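Local coordinates for protein N-acetylgalactosaminyltransferase 7 (Homo sapiens, PDB 6IWR) that belongs to a glycosyltransferase family and combines a GT-A type domain with a ricin-type beta-trefoil lectin domain, at residues K197-I202 and V211-R216; I153-H156 and T162-R165; K111-N116 and S189-L194; I226-A231 and L237-A242. All coordinates share one frame; numbering follows the deposited sequence.

Contact 1 (K197-I202 and V211-R216); sequences KLDEYI and VFRNER
D199 and V211 mark the nearest approach of the two backbones, with their CA atoms 7.6 Å apart. Helix 197-201 and the strand residues 211-213 run roughly antiparallel, at 155°. Their short axes come no closer than 10.5 Å, so side chains bridge the gap. The carboxylate of D199 and the guanidinium of R213 approach from opposite directions. NH1 of R213 forms a salt bridge with OD1 of D199, 3.1 Å long. The bond is bent, with an angle of 137° at the hydrogen. OD1 is met on its syn side, some way out of the carboxylate plane, yet it lies almost in the guanidinium plane. The same NH1 of R213 makes a weak bond to OD2 of D199 at 3.2 Å. A single nitrogen thus serves both oxygens, and the two flat groups are turned 61° against each other.

The helix is the crossover element of a beta-alpha-beta unit made of strand 179-186, helix 197-201 and strand 209-213, within the GT-A domain. R213, on the last strand, ties itself to the other two elements: to D199 of the helix and, through a salt bridge from NE, to OD2 of D186 on the first strand. OD2 of D199 has a further partner in the backbone N of E196.

V211 uses its two branches differently. Its CG1 packs against OD1 of D199 at 3.5 Å. Its CG2 sits over the centre of one guanidinium face of R213, 3.8 Å above the plane. L198 adds a looser van der Waals touch; its CG lies 4.2 Å from NH2 of R213, oblique to the guanidinium. Its side chain also packs on L163 of helix 160-173.

Contact 2 (I153-H156 and T162-R165); sequences IVFH and TLMR
L163 reaches from helix 160-173 to the underlying strand 149-155, where it meets F155 and I153. The CA atoms of F155 and L163 are 8.0 Å apart, and the leucine covers most of that gap. Its CB leaves the helix in the direction of the strand. CG stands anti to the backbone N, at a chi1 of 173°, and this carries the fork farther toward the strand. CB and CG act as a spacer for the two methyl groups.

CD2 of L163 lies 4.0 Å from the centroid of the F155 ring and 5° off its normal, so the methyl sits over the middle. This is a CH-pi contact with the ring face. The nearest ring atoms, CG and CD2 of F155, are each 4.2 Å from CD2 of L163. CD1 takes the other direction along the strand and packs against CG2 of I153 at 4.3 Å.

In F155, chi1 of 72° puts CG between the backbone N and the carbonyl carbon and carries the ring to the helix side; the turn about CB-CG then sets its face toward the leucine. The two side chains cross at about a right angle. All three residues are buried, and the contact is wholly apolar. L194 and L198 add further apolar cover around F155, while I153 also touches A242.

Backbone bonds join I153 and F155 to strand 179-186. Strand 149-155, helix 160-173 and strand 179-186 form a beta-alpha-beta unit. Packing of a helix on a sheet of parallel strands through apolar residues is characteristic of the Rossmann-like core of the GT-A fold.

Contact 3 (K111-N116 and S189-L194); sequences KEFGFN and SNKEHL
One face of the F113 ring carries CG of E112, its own neighbour in the chain, and, farther out, NZ of K191. CG of E112 lies 3.3 Å above the F113 ring plane, offset toward the rim. NZ of K191 is 5.0 Å from the centroid of the F113 ring and 24° off the normal, a long cation-pi contact. NE2 of H193 comes to the edge, near the ring plane, 4.3 Å from CE1 of F113.

The carboxylate of E112 is the nearer partner of the K191 ammonium. NZ of K191 forms a salt bridge with OE1 of E112 at 2.9 Å; OE1 receives it on its anti lone pair, away from the other oxygen. The extended E112 chain reaches out to meet the lysine, which bends at chi2 and chi3 and passes its CD 4.2 Å from CE1 of F113. E112 is exposed, so water probably weakens the ion pair.

H193 is also in contact with W160 of helix 160-173. G114, with positive phi, ends helix 103-113 right after F113. This is a surface contact combining a salt bridge with a cation-pi interaction. It ties the C-terminal end of helix 103-113 to the loop after strand 179-186 of the GT-A fold.

Contact 4 (I226-A231 and L237-A242); sequences IGAQKA and LIYLDA
A228 and L237 form the close-packed centre of this contact, with their CA atoms 7.0 Å apart. The helix residues 226-230 and the strand residues 237-240 meet at 139°, and their short axes pass at 9.9 Å. CB of A228 lies 3.6 Å from CD1 of L237. The hydroxyl of Y239 comes to A228 as well, with OH of Y239 3.2 Å from CB of A228. The tyrosine oxygen has a polar partner of its own, the backbone O of R224 one turn earlier in the helix. That hydrogen bond holds the ring end against the helix. G227 has no side chain, and its backbone C is 4.3 Å from OH of Y239.

The packing is looser toward the helix end. CD2 of L237 is 4.1 Å from CB of A231, and the O of A231 is 3.8 Å from CD2 of L237. The leucine can serve both alanines because its CG stands anti to the carbonyl carbon, at a chi1 of -62°, and its fork spans nearly one turn of the helix. The outer side of the helix behaves differently. I226 and Q229 direct their CB atoms away from the strand, and Q229 is exposed to solvent.

Further elements close over the buried side: F339 of helix 336-342 packs on L237 and Y239, F340 packs on A228, and F332 stacks on the Y239 ring. Strand 236-240 itself lies between strand 149-155, to which it is parallel, and strand 332-335, to which it is antiparallel.

Contacts 1, 2 and 4 all rest on one mixed sheet, in which strands 209-213, 179-186, 149-155 and 236-240 follow in order. Contacts 1 and 2 pack together, with L198 CD2 4.1 Å from F155 CZ. Contact 3 reaches this core through L194, whose CD2 lies 3.8 Å from L163 CD2. Contacts 2 and 4 meet where I153 CG2 comes 3.4 Å from A242 CA. Contacts 1 and 4 join through F212 and K230, a cation-pi pair. Contacts 3 and 4 do not touch; their nearest atoms are about 7 Å apart. The manganese ion is about 11 Å from the F155 side chain and about 12 Å from those of F113 and Y239.

Contact 1 (K197-I202 and V211-R216)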
loop_
_atom_site.group_PDB
_atom_site.type_symbol
_atom_site.label_atom_id
_atom_site.label_comp_id
_atom_site.label_asym_id
_atom_site.label_seq_id
_atom_site.Cartn_x
_atom_site.Cartn_y
_atom_site.Cartn_z
ATOM N N LYS A 197 -2.313 9.818 -35.946
ATOM C CA LYS A 197 -1.924 11.108 -35.437
ATOM C C LYS A 197 -0.425 11.055 -35.287
ATOM O O LYS A 197 0.264 11.991 -35.611
ATOM C CB LYS A 197 -2.598 11.389 -34.106
ATOM C CG LYS A 197 -1.902 12.440 -33.272
ATOM C CD LYS A 197 -2.538 12.555 -31.911
ATOM C CE LYS A 197 -1.965 13.705 -31.104
ATOM N NZ LYS A 197 -1.936 14.985 -31.843
ATOM N N LEU A 198 0.071 9.920 -34.819
ATOM C CA LEU A 198 1.495 9.683 -34.712
ATOM C C LEU A 198 2.204 9.578 -36.049
ATOM O O LEU A 198 3.219 10.206 -36.251
ATOM C CB LEU A 198 1.732 8.422 -33.888
ATOM C CG LEU A 198 3.128 7.940 -33.531
ATOM C CD1 LEU A 198 4.154 8.986 -33.858
ATOM C CD2 LEU A 198 3.195 7.608 -32.063
ATOM N N ASP A 199 1.637 8.822 -36.978
ATOM C CA ASP A 199 2.216 8.707 -38.313
ATOM C C ASP A 199 2.333 10.064 -38.977
ATOM O O ASP A 199 3.366 10.389 -39.569
ATOM C CB ASP A 199 1.375 7.786 -39.174
ATOM C CG ASP A 199 1.536 6.374 -38.791
ATOM O OD1 ASP A 199 2.683 5.890 -38.833
ATOM O OD2 ASP A 199 0.525 5.750 -38.434
ATOM N N GLU A 200 1.291 10.886 -38.860
ATOM C CA GLU A 200 1.291 12.174 -39.539
ATOM C C GLU A 200 2.229 13.168 -38.856
ATOM O O GLU A 200 3.029 13.837 -39.528
ATOM C CB GLU A 200 -0.135 12.712 -39.615
ATOM C CG GLU A 200 -0.432 13.468 -40.899
ATOM C CD GLU A 200 -0.313 12.596 -42.130
ATOM O OE1 GLU A 200 -0.665 11.389 -42.069
ATOM O OE2 GLU A 200 0.142 13.131 -43.161
ATOM N N TYR A 201 2.172 13.263 -37.522
ATOM C CA TYR A 201 3.062 14.174 -36.797
ATOM C C TYR A 201 4.522 13.928 -37.162
ATOM O O TYR A 201 5.277 14.851 -37.491
ATOM C CB TYR A 201 2.873 13.997 -35.286
ATOM C CG TYR A 201 3.784 14.889 -34.454
ATOM C CD1 TYR A 201 3.414 16.209 -34.181
ATOM C CD2 TYR A 201 5.013 14.435 -33.974
ATOM C CE1 TYR A 201 4.219 17.049 -33.446
ATOM C CE2 TYR A 201 5.818 15.267 -33.225
ATOM C CZ TYR A 201 5.408 16.586 -32.965
ATOM O OH TYR A 201 6.193 17.449 -32.232
ATOM N N ILE A 202 4.927 12.672 -37.108
ATOM C CA ILE A 202 6.298 12.201 -37.235
ATOM C C ILE A 202 6.942 12.684 -38.528
ATOM O O ILE A 202 8.171 12.732 -38.635
ATOM C CB ILE A 202 6.261 10.670 -37.109
ATOM C CG1 ILE A 202 6.454 10.317 -35.657
ATOM C CG2 ILE A 202 7.253 9.981 -37.982
ATOM C CD1 ILE A 202 7.497 11.144 -35.045
ATOM N N VAL A 211 8.379 4.738 -37.174
ATOM C CA VAL A 211 7.681 3.869 -36.240
ATOM C C VAL A 211 7.419 2.557 -36.946
ATOM O O VAL A 211 7.099 2.544 -38.134
ATOM C CB VAL A 211 6.359 4.488 -35.738
ATOM C CG1 VAL A 211 5.397 4.717 -36.898
ATOM C CG2 VAL A 211 5.743 3.598 -34.679
ATOM N N PHE A 212 7.560 1.462 -36.221
ATOM C CA PHE A 212 7.184 0.149 -36.715
ATOM C C PHE A 212 6.243 -0.463 -35.699
ATOM O O PHE A 212 6.526 -0.437 -34.498
ATOM C CB PHE A 212 8.397 -0.762 -36.938
ATOM C CG PHE A 212 9.368 -0.243 -37.971
ATOM C CD1 PHE A 212 8.961 -0.005 -39.269
ATOM C CD2 PHE A 212 10.695 -0.008 -37.636
ATOM C CE1 PHE A 212 9.852 0.468 -40.211
ATOM C CE2 PHE A 212 11.601 0.470 -38.581
ATOM C CZ PHE A 212 11.176 0.704 -39.877
ATOM N N ARG A 213 5.116 -0.978 -36.186
ATOM C CA ARG A 213 4.099 -1.618 -35.365
ATOM C C ARG A 213 4.348 -3.113 -35.247
ATOM O O ARG A 213 4.735 -3.776 -36.212
ATOM C CB ARG A 213 2.718 -1.402 -35.964
ATOM C CG ARG A 213 1.980 -0.257 -35.393
ATOM C CD ARG A 213 2.607 1.059 -35.787
ATOM N NE ARG A 213 2.066 2.140 -34.959
ATOM C CZ ARG A 213 1.876 3.372 -35.400
ATOM N NH1 ARG A 213 2.172 3.674 -36.659
ATOM N NH2 ARG A 213 1.370 4.287 -34.603
ATOM N N ASN A 214 4.091 -3.641 -34.054
ATOM C CA ASN A 214 4.113 -5.070 -33.789
ATOM C C ASN A 214 2.712 -5.633 -33.955
ATOM O O ASN A 214 1.735 -4.991 -33.572
ATOM C CB ASN A 214 4.627 -5.353 -32.376
ATOM C CG ASN A 214 6.109 -5.148 -32.257
ATOM O OD1 ASN A 214 6.815 -5.104 -33.257
ATOM N ND2 ASN A 214 6.596 -5.034 -31.030
ATOM N N GLU A 215 2.618 -6.841 -34.522
ATOM C CA GLU A 215 1.310 -7.422 -34.806
ATOM C C GLU A 215 0.660 -7.979 -33.544
ATOM O O GLU A 215 -0.568 -8.050 -33.453
ATOM C CB GLU A 215 1.445 -8.502 -35.876
ATOM C CG GLU A 215 1.927 -7.981 -37.223
ATOM C CD GLU A 215 2.651 -9.046 -38.035
ATOM O OE1 GLU A 215 2.977 -10.114 -37.457
ATOM O OE2 GLU A 215 2.896 -8.815 -39.245
ATOM N N ARG A 216 1.464 -8.380 -32.564
ATOM C CA ARG A 216 0.977 -8.836 -31.271
ATOM C C ARG A 216 1.813 -8.181 -30.187
ATOM O O ARG A 216 2.930 -7.724 -30.433
ATOM C CB ARG A 216 1.030 -10.380 -31.127
ATOM C CG ARG A 216 2.228 -11.089 -31.788
ATOM C CD ARG A 216 3.186 -11.752 -30.772
ATOM N NE ARG A 216 2.778 -13.088 -30.332
ATOM C CZ ARG A 216 3.204 -13.706 -29.221
ATOM N NH1 ARG A 216 4.070 -13.128 -28.385
ATOM N NH2 ARG A 216 2.742 -14.921 -28.938
#

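Contact 2 (I153-H156 and T162-R165)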
loop_
_atom_site.group_PDB
_atom_site.type_symbol
_atom_site.label_atom_id
_atom_site.label_comp_id
_atom_site.label_asym_id
_atom_site.label_seq_id
_atom_site.Cartn_x
_atom_site.Cartn_y
_atom_site.Cartn_z
ATOM N N ILE A 153 13.258 3.384 -29.283
ATOM C CA ILE A 153 12.347 3.627 -28.178
ATOM C C ILE A 153 11.194 2.655 -28.369
ATOM O O ILE A 153 10.443 2.755 -29.350
ATOM C CB ILE A 153 11.834 5.076 -28.150
ATOM C CG1 ILE A 153 12.980 6.059 -28.031
ATOM C CG2 ILE A 153 10.862 5.290 -26.984
ATOM C CD1 ILE A 153 12.556 7.430 -28.359
ATOM N N VAL A 154 11.068 1.715 -27.461
ATOM C CA VAL A 154 9.932 0.812 -27.425
ATOM C C VAL A 154 8.854 1.465 -26.576
ATOM O O VAL A 154 9.129 1.953 -25.478
ATOM C CB VAL A 154 10.350 -0.557 -26.861
ATOM C CG1 VAL A 154 9.125 -1.448 -26.648
ATOM C CG2 VAL A 154 11.389 -1.200 -27.775
ATOM N N PHE A 155 7.631 1.526 -27.084
ATOM C CA PHE A 155 6.572 2.119 -26.292
ATOM C C PHE A 155 5.318 1.263 -26.364
ATOM O O PHE A 155 5.115 0.483 -27.303
ATOM C CB PHE A 155 6.282 3.564 -26.724
ATOM C CG PHE A 155 5.590 3.685 -28.042
ATOM C CD1 PHE A 155 4.201 3.690 -28.115
ATOM C CD2 PHE A 155 6.325 3.832 -29.206
ATOM C CE1 PHE A 155 3.549 3.819 -29.323
ATOM C CE2 PHE A 155 5.679 3.958 -30.435
ATOM C CZ PHE A 155 4.285 3.937 -30.493
ATOM N N HIS A 156 4.498 1.401 -25.321
ATOM C CA HIS A 156 3.173 0.785 -25.269
ATOM C C HIS A 156 2.252 1.778 -24.573
ATOM O O HIS A 156 2.421 2.045 -23.382
ATOM C CB HIS A 156 3.209 -0.562 -24.534
ATOM C CG HIS A 156 1.856 -1.160 -24.283
ATOM N ND1 HIS A 156 1.185 -1.919 -25.222
ATOM C CD2 HIS A 156 1.046 -1.103 -23.198
ATOM C CE1 HIS A 156 0.017 -2.292 -24.731
ATOM N NE2 HIS A 156 -0.089 -1.813 -23.504
ATOM N N THR A 162 4.750 12.833 -23.181
ATOM C CA THR A 162 5.957 12.186 -22.687
ATOM C C THR A 162 6.715 11.484 -23.816
ATOM O O THR A 162 7.946 11.534 -23.866
ATOM C CB THR A 162 5.613 11.208 -21.557
ATOM O OG1 THR A 162 4.486 10.409 -21.935
ATOM C CG2 THR A 162 5.284 11.971 -20.289
ATOM N N LEU A 163 6.006 10.842 -24.742
ATOM C CA LEU A 163 6.675 10.152 -25.841
ATOM C C LEU A 163 7.391 11.144 -26.746
ATOM O O LEU A 163 8.557 10.939 -27.114
ATOM C CB LEU A 163 5.664 9.333 -26.649
ATOM C CG LEU A 163 6.202 8.683 -27.932
ATOM C CD1 LEU A 163 7.468 7.906 -27.600
ATOM C CD2 LEU A 163 5.166 7.774 -28.612
ATOM N N MET A 164 6.711 12.239 -27.101
ATOM C CA MET A 164 7.298 13.152 -28.069
ATOM C C MET A 164 8.376 14.018 -27.427
ATOM O O MET A 164 9.280 14.499 -28.128
ATOM C CB MET A 164 6.212 14.004 -28.728
ATOM C CG MET A 164 5.285 13.253 -29.695
ATOM S SD MET A 164 6.034 12.014 -30.796
ATOM C CE MET A 164 7.311 12.945 -31.570
ATOM N N ARG A 165 8.334 14.193 -26.102
ATOM C CA ARG A 165 9.405 14.946 -25.457
ATOM C C ARG A 165 10.691 14.132 -25.421
ATOM O O ARG A 165 11.786 14.693 -25.558
ATOM C CB ARG A 165 8.993 15.391 -24.054
ATOM C CG ARG A 165 10.038 16.263 -23.320
ATOM C CD ARG A 165 9.401 17.259 -22.300
ATOM N NE ARG A 165 8.399 16.588 -21.478
ATOM C CZ ARG A 165 7.108 16.889 -21.430
ATOM N NH1 ARG A 165 6.311 16.157 -20.657
ATOM N NH2 ARG A 165 6.607 17.912 -22.117
#

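Contact 3 (K111-N116 and S189-L194)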
loop_
_atom_site.group_PDB
_atom_site.type_symbol
_atom_site.label_atom_id
_atom_site.label_comp_id
_atom_site.label_asym_id
_atom_site.label_seq_id
_atom_site.Cartn_x
_atom_site.Cartn_y
_atom_site.Cartn_z
ATOM N N LYS A 111 -4.382 7.678 -13.181
ATOM C CA LYS A 111 -5.041 6.400 -13.454
ATOM C C LYS A 111 -4.734 5.905 -14.859
ATOM O O LYS A 111 -4.400 4.732 -15.046
ATOM C CB LYS A 111 -6.559 6.512 -13.266
ATOM C CG LYS A 111 -7.088 6.004 -11.930
ATOM C CD LYS A 111 -8.596 6.180 -11.861
ATOM C CE LYS A 111 -9.108 6.251 -10.436
ATOM N NZ LYS A 111 -10.575 6.481 -10.407
ATOM N N GLU A 112 -4.848 6.782 -15.870
ATOM C CA GLU A 112 -4.692 6.303 -17.245
ATOM C C GLU A 112 -3.243 5.958 -17.569
ATOM O O GLU A 112 -2.988 4.951 -18.240
ATOM C CB GLU A 112 -5.216 7.315 -18.269
ATOM C CG GLU A 112 -5.054 6.792 -19.722
ATOM C CD GLU A 112 -5.727 7.645 -20.798
ATOM O OE1 GLU A 112 -5.673 7.255 -21.987
ATOM O OE2 GLU A 112 -6.298 8.710 -20.471
ATOM N N PHE A 113 -2.278 6.779 -17.110
ATOM C CA PHE A 113 -0.880 6.664 -17.532
ATOM C C PHE A 113 0.127 6.394 -16.415
ATOM O O PHE A 113 1.222 5.902 -16.707
ATOM C CB PHE A 113 -0.436 7.939 -18.269
ATOM C CG PHE A 113 -1.240 8.229 -19.495
ATOM C CD1 PHE A 113 -0.911 7.640 -20.706
ATOM C CD2 PHE A 113 -2.328 9.080 -19.438
ATOM C CE1 PHE A 113 -1.649 7.879 -21.834
ATOM C CE2 PHE A 113 -3.077 9.321 -20.563
ATOM C CZ PHE A 113 -2.742 8.713 -21.764
ATOM N N GLY A 114 -0.192 6.693 -15.161
ATOM C CA GLY A 114 0.819 6.597 -14.135
ATOM C C GLY A 114 1.684 7.826 -13.997
ATOM O O GLY A 114 2.484 7.901 -13.059
ATOM N N PHE A 115 1.554 8.788 -14.901
ATOM C CA PHE A 115 2.188 10.087 -14.769
ATOM C C PHE A 115 1.120 11.169 -14.739
ATOM O O PHE A 115 -0.005 10.987 -15.209
ATOM C CB PHE A 115 3.156 10.359 -15.918
ATOM C CG PHE A 115 4.125 9.257 -16.150
ATOM C CD1 PHE A 115 4.893 8.766 -15.105
ATOM C CD2 PHE A 115 4.271 8.697 -17.414
ATOM C CE1 PHE A 115 5.812 7.748 -15.303
ATOM C CE2 PHE A 115 5.184 7.655 -17.621
ATOM C CZ PHE A 115 5.958 7.190 -16.558
ATOM N N ASN A 116 1.479 12.291 -14.133
ATOM C CA ASN A 116 0.660 13.494 -14.150
ATOM C C ASN A 116 0.700 14.039 -15.567
ATOM O O ASN A 116 1.562 14.847 -15.906
ATOM C CB ASN A 116 1.215 14.499 -13.156
ATOM C CG ASN A 116 0.341 15.695 -12.988
ATOM O OD1 ASN A 116 0.387 16.353 -11.941
ATOM N ND2 ASN A 116 -0.480 15.991 -13.999
ATOM N N SER A 189 0.042 -1.027 -29.040
ATOM C CA SER A 189 -0.767 -0.066 -28.298
ATOM C C SER A 189 -2.208 -0.048 -28.811
ATOM O O SER A 189 -2.486 -0.367 -29.969
ATOM C CB SER A 189 -0.162 1.339 -28.418
ATOM O OG SER A 189 1.204 1.387 -28.038
ATOM N N ASN A 190 -3.137 0.358 -27.945
ATOM C CA ASN A 190 -4.505 0.576 -28.394
ATOM C C ASN A 190 -4.932 2.036 -28.402
ATOM O O ASN A 190 -5.933 2.355 -29.044
ATOM C CB ASN A 190 -5.499 -0.210 -27.529
ATOM C CG ASN A 190 -5.010 -0.398 -26.129
ATOM O OD1 ASN A 190 -4.150 -1.245 -25.882
ATOM N ND2 ASN A 190 -5.521 0.401 -25.198
ATOM N N LYS A 191 -4.214 2.928 -27.726
ATOM C CA LYS A 191 -4.675 4.304 -27.609
ATOM C C LYS A 191 -4.532 5.032 -28.943
ATOM O O LYS A 191 -3.493 4.968 -29.608
ATOM C CB LYS A 191 -3.921 5.035 -26.492
ATOM C CG LYS A 191 -3.733 4.169 -25.261
ATOM C CD LYS A 191 -3.834 4.903 -23.932
ATOM C CE LYS A 191 -4.698 4.058 -23.008
ATOM N NZ LYS A 191 -4.846 4.507 -21.602
ATOM N N GLU A 192 -5.599 5.745 -29.317
ATOM C CA GLU A 192 -5.756 6.284 -30.661
ATOM C C GLU A 192 -4.764 7.386 -30.993
ATOM O O GLU A 192 -4.384 7.538 -32.160
ATOM C CB GLU A 192 -7.164 6.816 -30.832
ATOM C CG GLU A 192 -7.665 6.710 -32.245
ATOM C CD GLU A 192 -8.592 7.844 -32.567
ATOM O OE1 GLU A 192 -9.104 8.467 -31.607
ATOM O OE2 GLU A 192 -8.793 8.120 -33.769
ATOM N N HIS A 193 -4.303 8.147 -30.020
ATOM C CA HIS A 193 -3.346 9.197 -30.318
ATOM C C HIS A 193 -2.052 8.630 -30.869
ATOM O O HIS A 193 -1.314 9.296 -31.559
ATOM C CB HIS A 193 -3.090 10.094 -29.113
ATOM C CG HIS A 193 -2.528 9.386 -27.927
ATOM N ND1 HIS A 193 -1.187 9.368 -27.646
ATOM C CD2 HIS A 193 -3.127 8.700 -26.933
ATOM C CE1 HIS A 193 -0.977 8.689 -26.539
ATOM N NE2 HIS A 193 -2.140 8.274 -26.085
ATOM N N LEU A 194 -1.810 7.363 -30.600
ATOM C CA LEU A 194 -0.561 6.741 -30.973
ATOM C C LEU A 194 -0.516 6.214 -32.382
ATOM O O LEU A 194 0.497 5.731 -32.807
ATOM C CB LEU A 194 -0.207 5.638 -29.995
ATOM C CG LEU A 194 0.119 6.135 -28.604
ATOM C CD1 LEU A 194 -0.184 5.095 -27.556
ATOM C CD2 LEU A 194 1.569 6.515 -28.548
#

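Contact 4 (I226-A231 and L237-A242)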
loop_
_atom_site.group_PDB
_atom_site.type_symbol
_atom_site.label_atom_id
_atom_site.label_comp_id
_atom_site.label_asym_id
_atom_site.label_seq_id
_atom_site.Cartn_x
_atom_site.Cartn_y
_atom_site.Cartn_z
ATOM N N ILE A 226 13.236 -6.928 -31.568
ATOM C CA ILE A 226 12.697 -6.433 -32.832
ATOM C C ILE A 226 13.306 -5.079 -33.176
ATOM O O ILE A 226 13.668 -4.816 -34.333
ATOM C CB ILE A 226 11.160 -6.348 -32.759
ATOM C CG1 ILE A 226 10.551 -7.749 -32.576
ATOM C CG2 ILE A 226 10.617 -5.587 -33.977
ATOM C CD1 ILE A 226 9.160 -7.732 -32.032
ATOM N N GLY A 227 13.389 -4.186 -32.187
ATOM C CA GLY A 227 14.057 -2.916 -32.402
ATOM C C GLY A 227 15.426 -3.094 -33.025
ATOM O O GLY A 227 15.731 -2.504 -34.071
ATOM N N ALA A 228 16.277 -3.934 -32.401
ATOM C CA ALA A 228 17.594 -4.180 -32.984
ATOM C C ALA A 228 17.486 -4.590 -34.447
ATOM O O ALA A 228 18.360 -4.261 -35.254
ATOM C CB ALA A 228 18.344 -5.251 -32.190
ATOM N N GLN A 229 16.416 -5.287 -34.815
ATOM C CA GLN A 229 16.337 -5.835 -36.161
ATOM C C GLN A 229 15.779 -4.829 -37.160
ATOM O O GLN A 229 16.175 -4.826 -38.331
ATOM C CB GLN A 229 15.501 -7.099 -36.137
ATOM C CG GLN A 229 16.055 -8.056 -35.163
ATOM C CD GLN A 229 15.199 -9.279 -34.998
ATOM O OE1 GLN A 229 13.978 -9.188 -34.862
ATOM N NE2 GLN A 229 15.840 -10.443 -34.997
ATOM N N LYS A 230 14.873 -3.967 -36.720
ATOM C CA LYS A 230 14.280 -2.978 -37.603
ATOM C C LYS A 230 15.058 -1.676 -37.626
ATOM O O LYS A 230 14.727 -0.794 -38.424
ATOM C CB LYS A 230 12.817 -2.724 -37.210
ATOM C CG LYS A 230 11.882 -3.881 -37.630
ATOM C CD LYS A 230 10.692 -4.016 -36.693
ATOM C CE LYS A 230 9.583 -4.839 -37.321
ATOM N NZ LYS A 230 9.503 -4.564 -38.787
ATOM N N ALA A 231 16.088 -1.544 -36.795
ATOM C CA ALA A 231 16.856 -0.305 -36.696
ATOM C C ALA A 231 18.227 -0.637 -37.251
ATOM O O ALA A 231 19.107 -1.104 -36.532
ATOM C CB ALA A 231 16.935 0.213 -35.272
ATOM N N LEU A 237 23.392 0.717 -31.357
ATOM C CA LEU A 237 22.030 0.841 -30.855
ATOM C C LEU A 237 22.043 1.557 -29.511
ATOM O O LEU A 237 22.847 1.224 -28.639
ATOM C CB LEU A 237 21.387 -0.532 -30.703
ATOM C CG LEU A 237 21.240 -1.345 -31.991
ATOM C CD1 LEU A 237 20.948 -2.795 -31.658
ATOM C CD2 LEU A 237 20.105 -0.724 -32.848
ATOM N N ILE A 238 21.188 2.562 -29.353
ATOM C CA ILE A 238 20.991 3.206 -28.062
ATOM C C ILE A 238 19.534 2.997 -27.702
ATOM O O ILE A 238 18.647 3.557 -28.356
ATOM C CB ILE A 238 21.335 4.702 -28.072
ATOM C CG1 ILE A 238 22.735 4.952 -28.644
ATOM C CG2 ILE A 238 21.219 5.275 -26.625
ATOM C CD1 ILE A 238 23.213 6.385 -28.486
ATOM N N TYR A 239 19.283 2.202 -26.666
ATOM C CA TYR A 239 17.925 2.007 -26.181
ATOM C C TYR A 239 17.557 3.080 -25.161
ATOM O O TYR A 239 18.378 3.476 -24.330
ATOM C CB TYR A 239 17.776 0.610 -25.565
ATOM C CG TYR A 239 17.813 -0.475 -26.596
ATOM C CD1 TYR A 239 16.648 -0.894 -27.220
ATOM C CD2 TYR A 239 19.022 -1.064 -26.968
ATOM C CE1 TYR A 239 16.672 -1.889 -28.205
ATOM C CE2 TYR A 239 19.068 -2.050 -27.942
ATOM C CZ TYR A 239 17.884 -2.460 -28.569
ATOM O OH TYR A 239 17.904 -3.438 -29.552
ATOM N N LEU A 240 16.298 3.525 -25.226
ATOM C CA LEU A 240 15.737 4.584 -24.391
ATOM C C LEU A 240 14.288 4.259 -24.054
ATOM O O LEU A 240 13.518 3.914 -24.953
ATOM C CB LEU A 240 15.788 5.933 -25.127
ATOM C CG LEU A 240 16.783 7.018 -24.701
ATOM C CD1 LEU A 240 17.953 6.417 -24.008
ATOM C CD2 LEU A 240 17.236 7.810 -25.903
ATOM N N ASP A 241 13.915 4.385 -22.770
ATOM C CA ASP A 241 12.511 4.299 -22.338
ATOM C C ASP A 241 11.690 5.338 -23.115
ATOM O O ASP A 241 12.218 6.325 -23.624
ATOM C CB ASP A 241 12.363 4.542 -20.804
ATOM C CG ASP A 241 12.062 3.243 -19.972
ATOM O OD1 ASP A 241 12.638 2.202 -20.370
ATOM O OD2 ASP A 241 11.285 3.266 -18.925
ATOM N N ALA A 242 10.379 5.126 -23.203
ATOM C CA ALA A 242 9.573 6.126 -23.896
ATOM C C ALA A 242 9.236 7.337 -23.020
ATOM O O ALA A 242 8.435 8.185 -23.426
ATOM C CB ALA A 242 8.298 5.492 -24.448
#